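Local coordinates for protein ribose-phosphate pyrophosphokinase (Mycobacterium smegmatis, PDB 5MP7) that probably transfers the pyrophosphoryl group of ATP to the 1-hydroxyl of ribose 5-phosphate, making the nucleotide precursor PRPP with magnesium as cofactor, at residues 10-22 with 28-42. Numbering follows the deposited sequence.
Sequences KNLMLFAGRAHPE and AKELDVAVTAQTARD
T36 meets L14 twice at one carbonyl, a worked example of how a chain leaving a helix can be pinned to a sheet's outermost strand. Its N donates to L14 O at 2.9 Å, almost in line with the C=O, while its OG1 gives a second bond to L14 O at 3.1 Å from above the carbonyl plane. Chi1 of -58° puts OG1 beside the backbone N and CG2 anti to it; CG2 packs on F15 CE2, 3.6 Å away, and on M13 CE. Two residues on from L14, a water accepts from A16 N and donates to T36 O. L14 CD2 packs against A28 CB at 3.9 Å, near L31 and V35. At the far end R18 NH2 donates to D42 OD1 at 2.9 Å in a salt bridge; OD1 lies in the guanidinium plane, whereas NH2 comes from above the carboxylate plane, though D42 is poorly ordered. R18 NE forms a second salt bridge, to E77. The D42 side chain lies about 5 Å from that of G46, predicted to bind ATP. In this N-terminal, PRTase-like domain, strand 12-16 pairs with strand 60-64, helix 21-31 ends in a Schellman motif, and strand 38-42 runs beside helix 71-87, pairing with strand 48-52.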
loop_
_atom_site.group_PDB
_atom_site.type_symbol
_atom_site.label_atom_id
_atom_site.label_comp_id
_atom_site.label_asym_id
_atom_site.label_seq_id
_atom_site.Cartn_x
_atom_site.Cartn_y
_atom_site.Cartn_z
ATOM N N LYS A 10 20.605 -59.494 39.857
ATOM C CA LYS A 10 19.523 -58.520 40.299
ATOM C C LYS A 10 20.015 -57.126 40.607
ATOM O O LYS A 10 20.894 -56.943 41.420
ATOM C CB LYS A 10 18.803 -58.985 41.563
ATOM C CG LYS A 10 17.539 -59.775 41.305
ATOM C CD LYS A 10 16.637 -59.840 42.538
ATOM C CE LYS A 10 17.412 -60.034 43.841
ATOM N NZ LYS A 10 16.523 -60.304 45.003
ATOM N N ASN A 11 19.370 -56.131 40.035
ATOM C CA ASN A 11 19.829 -54.769 40.153
ATOM C C ASN A 11 18.621 -53.828 40.355
ATOM O O ASN A 11 17.738 -53.734 39.506
ATOM C CB ASN A 11 20.622 -54.440 38.892
ATOM C CG ASN A 11 20.982 -52.972 38.776
ATOM O OD1 ASN A 11 21.472 -52.352 39.730
ATOM N ND2 ASN A 11 20.770 -52.407 37.586
ATOM N N LEU A 12 18.599 -53.131 41.479
ATOM C CA LEU A 12 17.484 -52.254 41.826
ATOM C C LEU A 12 17.706 -50.886 41.212
ATOM O O LEU A 12 18.717 -50.257 41.464
ATOM C CB LEU A 12 17.364 -52.138 43.353
ATOM C CG LEU A 12 16.024 -51.683 43.948
ATOM C CD1 LEU A 12 16.018 -51.792 45.458
ATOM C CD2 LEU A 12 15.696 -50.242 43.601
ATOM N N MET A 13 16.756 -50.414 40.435
ATOM C CA MET A 13 16.815 -49.068 39.899
ATOM C C MET A 13 15.537 -48.313 40.160
ATOM O O MET A 13 14.442 -48.776 39.928
ATOM C CB MET A 13 17.103 -49.075 38.413
ATOM C CG MET A 13 18.557 -49.315 38.140
ATOM S SD MET A 13 18.900 -49.403 36.371
ATOM C CE MET A 13 19.268 -47.683 36.021
ATOM N N LEU A 14 15.715 -47.095 40.601
ATOM C CA LEU A 14 14.645 -46.251 41.012
ATOM C C LEU A 14 14.557 -45.114 39.995
ATOM O O LEU A 14 15.515 -44.416 39.734
ATOM C CB LEU A 14 14.943 -45.789 42.439
ATOM C CG LEU A 14 13.962 -44.776 43.038
ATOM C CD1 LEU A 14 12.557 -45.350 43.315
ATOM C CD2 LEU A 14 14.587 -44.255 44.317
ATOM N N PHE A 15 13.376 -44.918 39.449
ATOM C CA PHE A 15 13.091 -43.858 38.502
ATOM C C PHE A 15 12.014 -42.960 39.115
ATOM O O PHE A 15 11.156 -43.433 39.845
ATOM C CB PHE A 15 12.551 -44.458 37.228
ATOM C CG PHE A 15 13.482 -45.430 36.608
ATOM C CD1 PHE A 15 13.519 -46.752 37.013
ATOM C CD2 PHE A 15 14.359 -45.005 35.624
ATOM C CE1 PHE A 15 14.436 -47.620 36.439
ATOM C CE2 PHE A 15 15.264 -45.858 35.051
ATOM C CZ PHE A 15 15.327 -47.155 35.461
ATOM N N ALA A 16 12.043 -41.680 38.804
ATOM C CA ALA A 16 11.093 -40.755 39.372
ATOM C C ALA A 16 10.668 -39.748 38.346
ATOM O O ALA A 16 11.473 -39.261 37.566
ATOM C CB ALA A 16 11.689 -40.048 40.563
ATOM N N GLY A 17 9.375 -39.468 38.328
ATOM C CA GLY A 17 8.870 -38.329 37.584
ATOM C C GLY A 17 9.090 -37.011 38.321
ATOM O O GLY A 17 9.565 -36.990 39.441
ATOM N N ARG A 18 8.751 -35.916 37.654
ATOM C CA ARG A 18 9.025 -34.556 38.136
ATOM C C ARG A 18 7.984 -33.993 39.098
ATOM O O ARG A 18 8.211 -32.946 39.659
ATOM C CB ARG A 18 9.104 -33.598 36.945
ATOM C CG ARG A 18 10.295 -33.837 36.034
ATOM C CD ARG A 18 10.163 -32.978 34.783
ATOM N NE ARG A 18 9.078 -33.460 33.918
ATOM C CZ ARG A 18 8.445 -32.754 32.971
ATOM N NH1 ARG A 18 8.773 -31.490 32.737
ATOM N NH2 ARG A 18 7.487 -33.333 32.246
ATOM N N ALA A 19 6.858 -34.665 39.291
ATOM C CA ALA A 19 5.774 -34.109 40.088
ATOM C C ALA A 19 6.087 -33.900 41.588
ATOM O O ALA A 19 5.593 -32.960 42.192
ATOM C CB ALA A 19 4.505 -34.945 39.941
ATOM N N HIS A 20 6.889 -34.764 42.193
ATOM C CA HIS A 20 7.038 -34.687 43.611
ATOM C C HIS A 20 8.434 -35.088 43.961
ATOM O O HIS A 20 8.659 -36.154 44.498
ATOM C CB HIS A 20 5.986 -35.550 44.272
ATOM C CG HIS A 20 5.915 -35.376 45.758
ATOM N ND1 HIS A 20 5.162 -36.200 46.563
ATOM C CD2 HIS A 20 6.549 -34.523 46.590
ATOM C CE1 HIS A 20 5.336 -35.864 47.822
ATOM N NE2 HIS A 20 6.176 -34.851 47.869
ATOM N N PRO A 21 9.391 -34.180 43.701
ATOM C CA PRO A 21 10.826 -34.437 43.925
ATOM C C PRO A 21 11.271 -34.686 45.391
ATOM O O PRO A 21 12.194 -35.477 45.608
ATOM C CB PRO A 21 11.519 -33.199 43.312
ATOM C CG PRO A 21 10.442 -32.157 43.130
ATOM C CD PRO A 21 9.124 -32.858 43.087
ATOM N N GLU A 22 10.643 -34.052 46.372
ATOM C CA GLU A 22 10.979 -34.317 47.781
ATOM C C GLU A 22 10.713 -35.753 48.177
ATOM O O GLU A 22 11.506 -36.360 48.904
ATOM C CB GLU A 22 10.239 -33.345 48.742
ATOM C CG GLU A 22 10.823 -31.874 48.724
ATOM C CD GLU A 22 9.924 -30.823 49.395
ATOM O OE1 GLU A 22 8.999 -31.205 50.151
ATOM O OE2 GLU A 22 10.140 -29.600 49.173
ATOM N N ALA A 28 14.745 -42.454 48.013
ATOM C CA ALA A 28 16.102 -42.754 47.586
ATOM C C ALA A 28 17.081 -42.803 48.747
ATOM O O ALA A 28 17.905 -43.699 48.811
ATOM C CB ALA A 28 16.573 -41.723 46.566
ATOM N N LYS A 29 16.990 -41.834 49.651
ATOM C CA LYS A 29 17.827 -41.830 50.849
ATOM C C LYS A 29 17.605 -43.007 51.730
ATOM O O LYS A 29 18.558 -43.569 52.194
ATOM C CB LYS A 29 17.621 -40.571 51.657
ATOM C CG LYS A 29 18.604 -39.484 51.271
ATOM C CD LYS A 29 17.936 -38.105 51.182
ATOM C CE LYS A 29 19.007 -37.035 51.354
ATOM N NZ LYS A 29 18.633 -35.588 51.352
ATOM N N GLU A 30 16.359 -43.398 51.957
ATOM C CA GLU A 30 16.043 -44.592 52.802
ATOM C C GLU A 30 16.601 -45.884 52.227
ATOM O O GLU A 30 17.019 -46.758 52.983
ATOM C CB GLU A 30 14.536 -44.763 52.994
ATOM C CG GLU A 30 13.884 -43.561 53.692
ATOM C CD GLU A 30 14.176 -43.525 55.196
ATOM O OE1 GLU A 30 15.106 -44.263 55.640
ATOM O OE2 GLU A 30 13.465 -42.764 55.932
ATOM N N LEU A 31 16.591 -45.992 50.900
ATOM C CA LEU A 31 17.091 -47.175 50.199
ATOM C C LEU A 31 18.574 -47.142 49.950
ATOM O O LEU A 31 19.135 -48.178 49.631
ATOM C CB LEU A 31 16.435 -47.303 48.832
ATOM C CG LEU A 31 14.976 -47.696 48.811
ATOM C CD1 LEU A 31 14.445 -47.457 47.412
ATOM C CD2 LEU A 31 14.797 -49.142 49.214
ATOM N N ASP A 32 19.190 -45.958 50.059
ATOM C CA ASP A 32 20.602 -45.742 49.723
ATOM C C ASP A 32 20.899 -46.010 48.258
ATOM O O ASP A 32 21.905 -46.626 47.900
ATOM C CB ASP A 32 21.534 -46.589 50.623
ATOM C CG ASP A 32 23.013 -46.186 50.495
ATOM O OD1 ASP A 32 23.304 -44.957 50.547
ATOM O OD2 ASP A 32 23.880 -47.094 50.346
ATOM N N VAL A 33 19.989 -45.592 47.410
ATOM C CA VAL A 33 20.135 -45.792 45.973
ATOM C C VAL A 33 19.846 -44.470 45.329
ATOM O O VAL A 33 18.851 -43.861 45.659
ATOM C CB VAL A 33 19.114 -46.834 45.456
ATOM C CG1 VAL A 33 19.081 -46.883 43.938
ATOM C CG2 VAL A 33 19.455 -48.219 45.997
ATOM N N ALA A 34 20.690 -44.029 44.405
ATOM C CA ALA A 34 20.452 -42.775 43.688
ATOM C C ALA A 34 19.315 -42.971 42.685
ATOM O O ALA A 34 19.125 -44.066 42.153
ATOM C CB ALA A 34 21.708 -42.314 42.971
ATOM N N VAL A 35 18.559 -41.902 42.450
ATOM C CA VAL A 35 17.553 -41.871 41.402
ATOM C C VAL A 35 18.289 -41.907 40.074
ATOM O O VAL A 35 19.291 -41.248 39.915
ATOM C CB VAL A 35 16.693 -40.607 41.475
ATOM C CG1 VAL A 35 15.719 -40.538 40.295
ATOM C CG2 VAL A 35 15.907 -40.592 42.774
ATOM N N THR A 36 17.798 -42.703 39.145
ATOM C CA THR A 36 18.420 -42.884 37.854
ATOM C C THR A 36 18.291 -41.616 37.022
ATOM O O THR A 36 17.244 -40.998 36.970
ATOM C CB THR A 36 17.756 -44.047 37.105
ATOM O OG1 THR A 36 17.878 -45.234 37.899
ATOM C CG2 THR A 36 18.414 -44.298 35.805
ATOM N N ALA A 37 19.394 -41.241 36.394
ATOM C CA ALA A 37 19.509 -39.995 35.655
ATOM C C ALA A 37 18.642 -40.062 34.426
ATOM O O ALA A 37 18.600 -41.087 33.743
ATOM C CB ALA A 37 20.968 -39.758 35.239
ATOM N N GLN A 38 17.931 -38.988 34.159
ATOM C CA GLN A 38 17.130 -38.918 32.979
ATOM C C GLN A 38 16.876 -37.501 32.567
ATOM O O GLN A 38 16.828 -36.623 33.387
ATOM C CB GLN A 38 15.802 -39.641 33.239
ATOM C CG GLN A 38 14.984 -39.005 34.364
ATOM C CD GLN A 38 13.545 -39.379 34.412
ATOM O OE1 GLN A 38 13.193 -40.459 34.018
ATOM N NE2 GLN A 38 12.695 -38.482 34.938
ATOM N N THR A 39 16.619 -37.311 31.293
ATOM C CA THR A 39 16.132 -36.050 30.770
ATOM C C THR A 39 14.600 -36.140 30.688
ATOM O O THR A 39 14.067 -37.055 30.072
ATOM C CB THR A 39 16.690 -35.837 29.372
ATOM O OG1 THR A 39 18.096 -36.088 29.391
ATOM C CG2 THR A 39 16.397 -34.435 28.875
ATOM N N ALA A 40 13.897 -35.239 31.347
ATOM C CA ALA A 40 12.425 -35.203 31.300
ATOM C C ALA A 40 12.007 -33.771 31.092
ATOM O O ALA A 40 12.225 -32.939 31.965
ATOM C CB ALA A 40 11.826 -35.762 32.590
ATOM N N ARG A 41 11.397 -33.488 29.949
ATOM C CA ARG A 41 11.071 -32.135 29.537
ATOM C C ARG A 41 9.811 -32.081 28.687
ATOM O O ARG A 41 9.442 -33.065 28.054
ATOM C CB ARG A 41 12.227 -31.574 28.710
ATOM C CG ARG A 41 13.610 -31.613 29.379
ATOM C CD ARG A 41 13.880 -30.607 30.501
ATOM N NE ARG A 41 15.331 -30.670 30.692
ATOM C CZ ARG A 41 15.978 -31.595 31.419
ATOM N NH1 ARG A 41 15.311 -32.508 32.132
ATOM N NH2 ARG A 41 17.313 -31.585 31.469
ATOM N N ASP A 42 9.222 -30.892 28.611
ATOM C CA ASP A 42 7.985 -30.652 27.876
ATOM C C ASP A 42 8.258 -29.827 26.633
ATOM O O ASP A 42 8.922 -28.799 26.694
ATOM C CB ASP A 42 6.973 -29.883 28.731
ATOM C CG ASP A 42 6.369 -30.736 29.904
ATOM O OD1 ASP A 42 6.441 -31.985 29.900
ATOM O OD2 ASP A 42 5.778 -30.155 30.833
HETATM O O HOH W 1 14.401 -40.893 37.171
#